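Local atomic coordinates of RagB/SusD domain protein (Flavobacterium johnsoniae, PDB entry 5J90), a protein that binds chitin and, as a SusD homolog encoded in a chitin utilization locus, probably captures chitin chains at the cell surface for uptake. Residues A[298-312]-A[386-398]. Sequence-based numbering, arbitrary orientation.
Sequences KGVRTGIAISGKSDH and AYVDPNFPENNSD
His-312 NE2 donates to Asp-389 OD2 at 2.7 Å, meeting the carboxylate on its syn side, while Asn-395 ND2 approaches the same oxygen from the anti side at 3.0 Å. A water that also joins Tyr-387 OH to Arg-301 N donates a further bond to this oxygen. An alanine in place of Asp-389 would probably leave the His-312 N-H and one Asn-395 N-H without their shared acceptor, and the water without one of its anchors. Tyr-387 OH donates to Gly-299 O at 2.6 Å; bends at chi2 and chi3 (both -59°) bring Lys-298 NZ to Val-388 O at 2.8 Å, in the carbonyl plane. The Arg-301 guanidinium uses its edge: NH1 lies 2.8 Å from Asn-395 O, above that carbonyl's plane, with a weak second bond to Asn-396 O. Around these bonds, Phe-392 CZ packs against Asp-311 CG at 3.4 Å, and the Ile-304 CG2 branch rests on Asn-395 OD1. The contact thus pins a loop between helices 373-378 and 413-428, reversing through a type I beta turn from Asp-389 to Phe-392, onto the loop leading from helix 283-286 to strand 326-328. Helix 269-277 backs it, its Glu-272 forming a salt bridge with Lys-298 and its Ala-269 touching Tyr-387.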
loop_
_atom_site.group_PDB
_atom_site.type_symbol
_atom_site.label_atom_id
_atom_site.label_comp_id
_atom_site.label_asym_id
_atom_site.label_seq_id
_atom_site.Cartn_x
_atom_site.Cartn_y
_atom_site.Cartn_z
ATOM N N LYS A 298 -5.284 -27.825 25.454
ATOM C CA LYS A 298 -5.954 -27.992 24.168
ATOM C C LYS A 298 -6.574 -26.688 23.694
ATOM O O LYS A 298 -7.328 -26.047 24.427
ATOM C CB LYS A 298 -7.033 -29.080 24.241
ATOM C CG LYS A 298 -6.486 -30.503 24.350
ATOM C CD LYS A 298 -5.598 -30.866 23.162
ATOM C CE LYS A 298 -6.337 -30.765 21.838
ATOM N NZ LYS A 298 -5.425 -31.017 20.682
ATOM N N GLY A 299 -6.250 -26.310 22.460
ATOM C CA GLY A 299 -6.729 -25.059 21.904
ATOM C C GLY A 299 -7.813 -25.269 20.871
ATOM O O GLY A 299 -7.998 -26.378 20.348
ATOM N N VAL A 300 -8.524 -24.187 20.574
ATOM C CA VAL A 300 -9.645 -24.188 19.649
ATOM C C VAL A 300 -9.246 -23.467 18.355
ATOM O O VAL A 300 -8.603 -22.408 18.392
ATOM C CB VAL A 300 -10.855 -23.494 20.288
ATOM C CG1 VAL A 300 -12.035 -23.481 19.331
ATOM C CG2 VAL A 300 -11.221 -24.187 21.602
ATOM N N ARG A 301 -9.622 -24.042 17.216
ATOM C CA ARG A 301 -9.331 -23.455 15.912
ATOM C C ARG A 301 -10.262 -22.271 15.660
ATOM O O ARG A 301 -11.449 -22.324 15.975
ATOM C CB ARG A 301 -9.524 -24.516 14.822
ATOM C CG ARG A 301 -9.208 -24.047 13.417
ATOM C CD ARG A 301 -7.804 -24.410 13.028
ATOM N NE ARG A 301 -7.493 -23.932 11.685
ATOM C CZ ARG A 301 -7.279 -24.706 10.626
ATOM N NH1 ARG A 301 -7.330 -26.033 10.729
ATOM N NH2 ARG A 301 -6.997 -24.149 9.456
ATOM N N THR A 302 -9.725 -21.192 15.089
ATOM C CA THR A 302 -10.569 -20.047 14.746
ATOM C C THR A 302 -10.994 -20.054 13.272
ATOM O O THR A 302 -10.269 -20.552 12.401
ATOM C CB THR A 302 -9.906 -18.691 15.117
ATOM O OG1 THR A 302 -10.890 -17.650 15.063
ATOM C CG2 THR A 302 -8.762 -18.354 14.168
ATOM N N GLY A 303 -12.177 -19.510 13.003
ATOM C CA GLY A 303 -12.724 -19.480 11.660
ATOM C C GLY A 303 -13.284 -20.825 11.236
ATOM O O GLY A 303 -12.996 -21.316 10.143
ATOM N N ILE A 304 -14.103 -21.411 12.103
ATOM C CA ILE A 304 -14.624 -22.751 11.872
ATOM C C ILE A 304 -16.143 -22.790 11.904
ATOM O O ILE A 304 -16.810 -21.822 12.286
ATOM C CB ILE A 304 -14.093 -23.742 12.929
ATOM C CG1 ILE A 304 -14.463 -23.271 14.338
ATOM C CG2 ILE A 304 -12.584 -23.912 12.800
ATOM C CD1 ILE A 304 -14.211 -24.308 15.427
ATOM N N ALA A 305 -16.691 -23.927 11.492
ATOM C CA ALA A 305 -18.109 -24.193 11.686
ATOM C C ALA A 305 -18.290 -24.689 13.114
ATOM O O ALA A 305 -17.500 -25.500 13.596
ATOM C CB ALA A 305 -18.589 -25.235 10.687
ATOM N N ILE A 306 -19.311 -24.178 13.792
ATOM C CA ILE A 306 -19.578 -24.581 15.170
ATOM C C ILE A 306 -20.996 -25.120 15.302
ATOM O O ILE A 306 -21.972 -24.396 15.103
ATOM C CB ILE A 306 -19.359 -23.417 16.160
ATOM C CG1 ILE A 306 -17.878 -23.030 16.197
ATOM C CG2 ILE A 306 -19.835 -23.800 17.557
ATOM C CD1 ILE A 306 -17.581 -21.785 17.008
ATOM N N SER A 307 -21.100 -26.401 15.639
ATOM C CA SER A 307 -22.403 -27.035 15.795
ATOM C C SER A 307 -23.043 -26.592 17.105
ATOM O O SER A 307 -24.173 -26.107 17.124
ATOM C CB SER A 307 -22.260 -28.555 15.754
ATOM O OG SER A 307 -23.525 -29.182 15.859
ATOM N N GLY A 308 -22.307 -26.758 18.199
ATOM C CA GLY A 308 -22.756 -26.311 19.501
ATOM C C GLY A 308 -21.584 -25.856 20.350
ATOM O O GLY A 308 -20.471 -26.362 20.201
ATOM N N LYS A 309 -21.840 -24.903 21.240
ATOM C CA LYS A 309 -20.798 -24.355 22.109
ATOM C C LYS A 309 -20.133 -25.434 22.958
ATOM O O LYS A 309 -18.939 -25.364 23.256
ATOM C CB LYS A 309 -21.383 -23.278 23.018
ATOM C CG LYS A 309 -20.367 -22.634 23.949
ATOM C CD LYS A 309 -21.008 -21.544 24.783
ATOM C CE LYS A 309 -20.017 -20.980 25.783
ATOM N NZ LYS A 309 -20.628 -19.883 26.573
ATOM N N SER A 310 -20.908 -26.438 23.354
ATOM C CA SER A 310 -20.379 -27.484 24.220
ATOM C C SER A 310 -19.295 -28.316 23.534
ATOM O O SER A 310 -18.522 -28.996 24.194
ATOM C CB SER A 310 -21.510 -28.389 24.724
ATOM O OG SER A 310 -22.130 -29.055 23.643
ATOM N N ASP A 311 -19.227 -28.243 22.206
ATOM C CA ASP A 311 -18.219 -28.992 21.465
ATOM C C ASP A 311 -16.797 -28.529 21.784
ATOM O O ASP A 311 -15.854 -29.309 21.689
ATOM C CB ASP A 311 -18.460 -28.893 19.954
ATOM C CG ASP A 311 -19.720 -29.612 19.509
ATOM O OD1 ASP A 311 -20.198 -30.501 20.247
ATOM O OD2 ASP A 311 -20.227 -29.288 18.413
ATOM N N HIS A 312 -16.643 -27.258 22.151
ATOM C CA HIS A 312 -15.308 -26.720 22.425
ATOM C C HIS A 312 -15.173 -25.947 23.736
ATOM O O HIS A 312 -14.063 -25.546 24.097
ATOM C CB HIS A 312 -14.831 -25.839 21.260
ATOM C CG HIS A 312 -14.699 -26.574 19.964
ATOM N ND1 HIS A 312 -15.707 -26.613 19.023
ATOM C CD2 HIS A 312 -13.693 -27.329 19.464
ATOM C CE1 HIS A 312 -15.318 -27.343 17.993
ATOM N NE2 HIS A 312 -14.099 -27.790 18.237
ATOM N N ALA A 386 1.719 -30.372 15.152
ATOM C CA ALA A 386 0.472 -30.538 14.426
ATOM C C ALA A 386 -0.700 -30.271 15.358
ATOM O O ALA A 386 -0.625 -30.530 16.566
ATOM C CB ALA A 386 0.374 -31.942 13.831
ATOM N N TYR A 387 -1.780 -29.740 14.791
ATOM C CA TYR A 387 -2.973 -29.432 15.559
ATOM C C TYR A 387 -4.098 -30.435 15.280
ATOM O O TYR A 387 -4.440 -30.694 14.126
ATOM C CB TYR A 387 -3.480 -27.999 15.300
ATOM C CG TYR A 387 -4.795 -27.807 16.004
ATOM C CD1 TYR A 387 -4.839 -27.661 17.387
ATOM C CD2 TYR A 387 -5.999 -27.860 15.312
ATOM C CE1 TYR A 387 -6.036 -27.543 18.056
ATOM C CE2 TYR A 387 -7.210 -27.739 15.977
ATOM C CZ TYR A 387 -7.217 -27.581 17.353
ATOM O OH TYR A 387 -8.402 -27.463 18.035
ATOM N N VAL A 388 -4.681 -30.968 16.352
ATOM C CA VAL A 388 -5.796 -31.904 16.252
ATOM C C VAL A 388 -6.985 -31.460 17.096
ATOM O O VAL A 388 -6.839 -31.132 18.274
ATOM C CB VAL A 388 -5.373 -33.320 16.711
ATOM C CG1 VAL A 388 -6.580 -34.258 16.763
ATOM C CG2 VAL A 388 -4.296 -33.877 15.803
ATOM N N ASP A 389 -8.158 -31.447 16.473
ATOM C CA ASP A 389 -9.431 -31.275 17.163
ATOM C C ASP A 389 -10.041 -32.676 17.221
ATOM O O ASP A 389 -10.648 -33.121 16.248
ATOM C CB ASP A 389 -10.334 -30.327 16.362
ATOM C CG ASP A 389 -11.615 -29.968 17.091
ATOM O OD1 ASP A 389 -11.956 -30.653 18.077
ATOM O OD2 ASP A 389 -12.295 -29.005 16.669
ATOM N N PRO A 390 -9.870 -33.374 18.358
ATOM C CA PRO A 390 -10.120 -34.823 18.434
ATOM C C PRO A 390 -11.460 -35.283 17.850
ATOM O O PRO A 390 -11.477 -36.222 17.050
ATOM C CB PRO A 390 -10.050 -35.103 19.937
ATOM C CG PRO A 390 -9.110 -34.062 20.457
ATOM C CD PRO A 390 -9.440 -32.826 19.656
ATOM N N ASN A 391 -12.556 -34.627 18.215
ATOM C CA ASN A 391 -13.871 -35.037 17.727
ATOM C C ASN A 391 -14.314 -34.367 16.428
ATOM O O ASN A 391 -15.396 -34.658 15.908
ATOM C CB ASN A 391 -14.931 -34.841 18.814
ATOM C CG ASN A 391 -14.678 -35.707 20.028
ATOM O OD1 ASN A 391 -14.113 -36.793 19.919
ATOM N ND2 ASN A 391 -15.087 -35.227 21.194
ATOM N N PHE A 392 -13.481 -33.469 15.906
ATOM C CA PHE A 392 -13.787 -32.773 14.660
ATOM C C PHE A 392 -12.531 -32.621 13.809
ATOM O O PHE A 392 -11.983 -31.521 13.683
ATOM C CB PHE A 392 -14.410 -31.404 14.953
ATOM C CG PHE A 392 -15.630 -31.475 15.826
ATOM C CD1 PHE A 392 -16.879 -31.703 15.274
ATOM C CD2 PHE A 392 -15.523 -31.334 17.202
ATOM C CE1 PHE A 392 -18.005 -31.779 16.076
ATOM C CE2 PHE A 392 -16.646 -31.410 18.010
ATOM C CZ PHE A 392 -17.888 -31.634 17.445
ATOM N N PRO A 393 -12.063 -33.729 13.223
ATOM C CA PRO A 393 -10.792 -33.754 12.491
ATOM C C PRO A 393 -10.757 -32.824 11.278
ATOM O O PRO A 393 -9.667 -32.531 10.788
ATOM C CB PRO A 393 -10.653 -35.225 12.064
ATOM C CG PRO A 393 -12.034 -35.796 12.162
ATOM C CD PRO A 393 -12.698 -35.060 13.282
ATOM N N GLU A 394 -11.915 -32.364 10.813
ATOM C CA GLU A 394 -11.943 -31.398 9.722
ATOM C C GLU A 394 -11.233 -30.105 10.122
ATOM O O GLU A 394 -10.868 -29.306 9.264
ATOM C CB GLU A 394 -13.380 -31.107 9.265
ATOM C CG GLU A 394 -14.279 -30.442 10.309
ATOM C CD GLU A 394 -15.113 -31.434 11.107
ATOM O OE1 GLU A 394 -14.644 -32.572 11.341
ATOM O OE2 GLU A 394 -16.244 -31.073 11.500
ATOM N N ASN A 395 -11.021 -29.917 11.423
ATOM C CA ASN A 395 -10.342 -28.723 11.927
ATOM C C ASN A 395 -8.844 -28.912 12.139
ATOM O O ASN A 395 -8.163 -27.995 12.601
ATOM C CB ASN A 395 -10.994 -28.252 13.227
ATOM C CG ASN A 395 -12.432 -27.823 13.030
ATOM O OD1 ASN A 395 -12.810 -27.358 11.952
ATOM N ND2 ASN A 395 -13.241 -27.967 14.074
ATOM N N ASN A 396 -8.335 -30.097 11.805
ATOM C CA ASN A 396 -6.919 -30.413 11.999
ATOM C C ASN A 396 -6.009 -29.639 11.055
ATOM O O ASN A 396 -6.442 -29.174 9.997
ATOM C CB ASN A 396 -6.659 -31.910 11.789
ATOM C CG ASN A 396 -7.289 -32.778 12.857
ATOM O OD1 ASN A 396 -7.985 -32.290 13.746
ATOM N ND2 ASN A 396 -7.060 -34.084 12.760
ATOM N N SER A 397 -4.739 -29.515 11.433
ATOM C CA SER A 397 -3.746 -28.952 10.528
ATOM C C SER A 397 -2.326 -29.401 10.839
ATOM O O SER A 397 -1.956 -29.546 12.003
ATOM C CB SER A 397 -3.788 -27.423 10.569
ATOM O OG SER A 397 -2.876 -26.879 9.628
ATOM N N ASP A 398 -1.528 -29.588 9.789
ATOM C CA ASP A 398 -0.081 -29.683 9.941
ATOM C C ASP A 398 0.408 -28.345 10.488
ATOM O O ASP A 398 -0.227 -27.311 10.267
ATOM C CB ASP A 398 0.600 -29.930 8.590
ATOM C CG ASP A 398 0.252 -31.277 7.985
ATOM O OD1 ASP A 398 -0.108 -32.200 8.743
ATOM O OD2 ASP A 398 0.357 -31.409 6.746
HETATM O O HOH W 1 -10.817 -26.605 17.143
HETATM O O HOH W 2 -8.467 -28.233 8.569
HETATM O O HOH W 3 -15.100 -26.474 10.868
HETATM O O HOH W 4 -16.231 -27.618 14.743
HETATM O O HOH W 5 -15.287 -31.950 21.343
#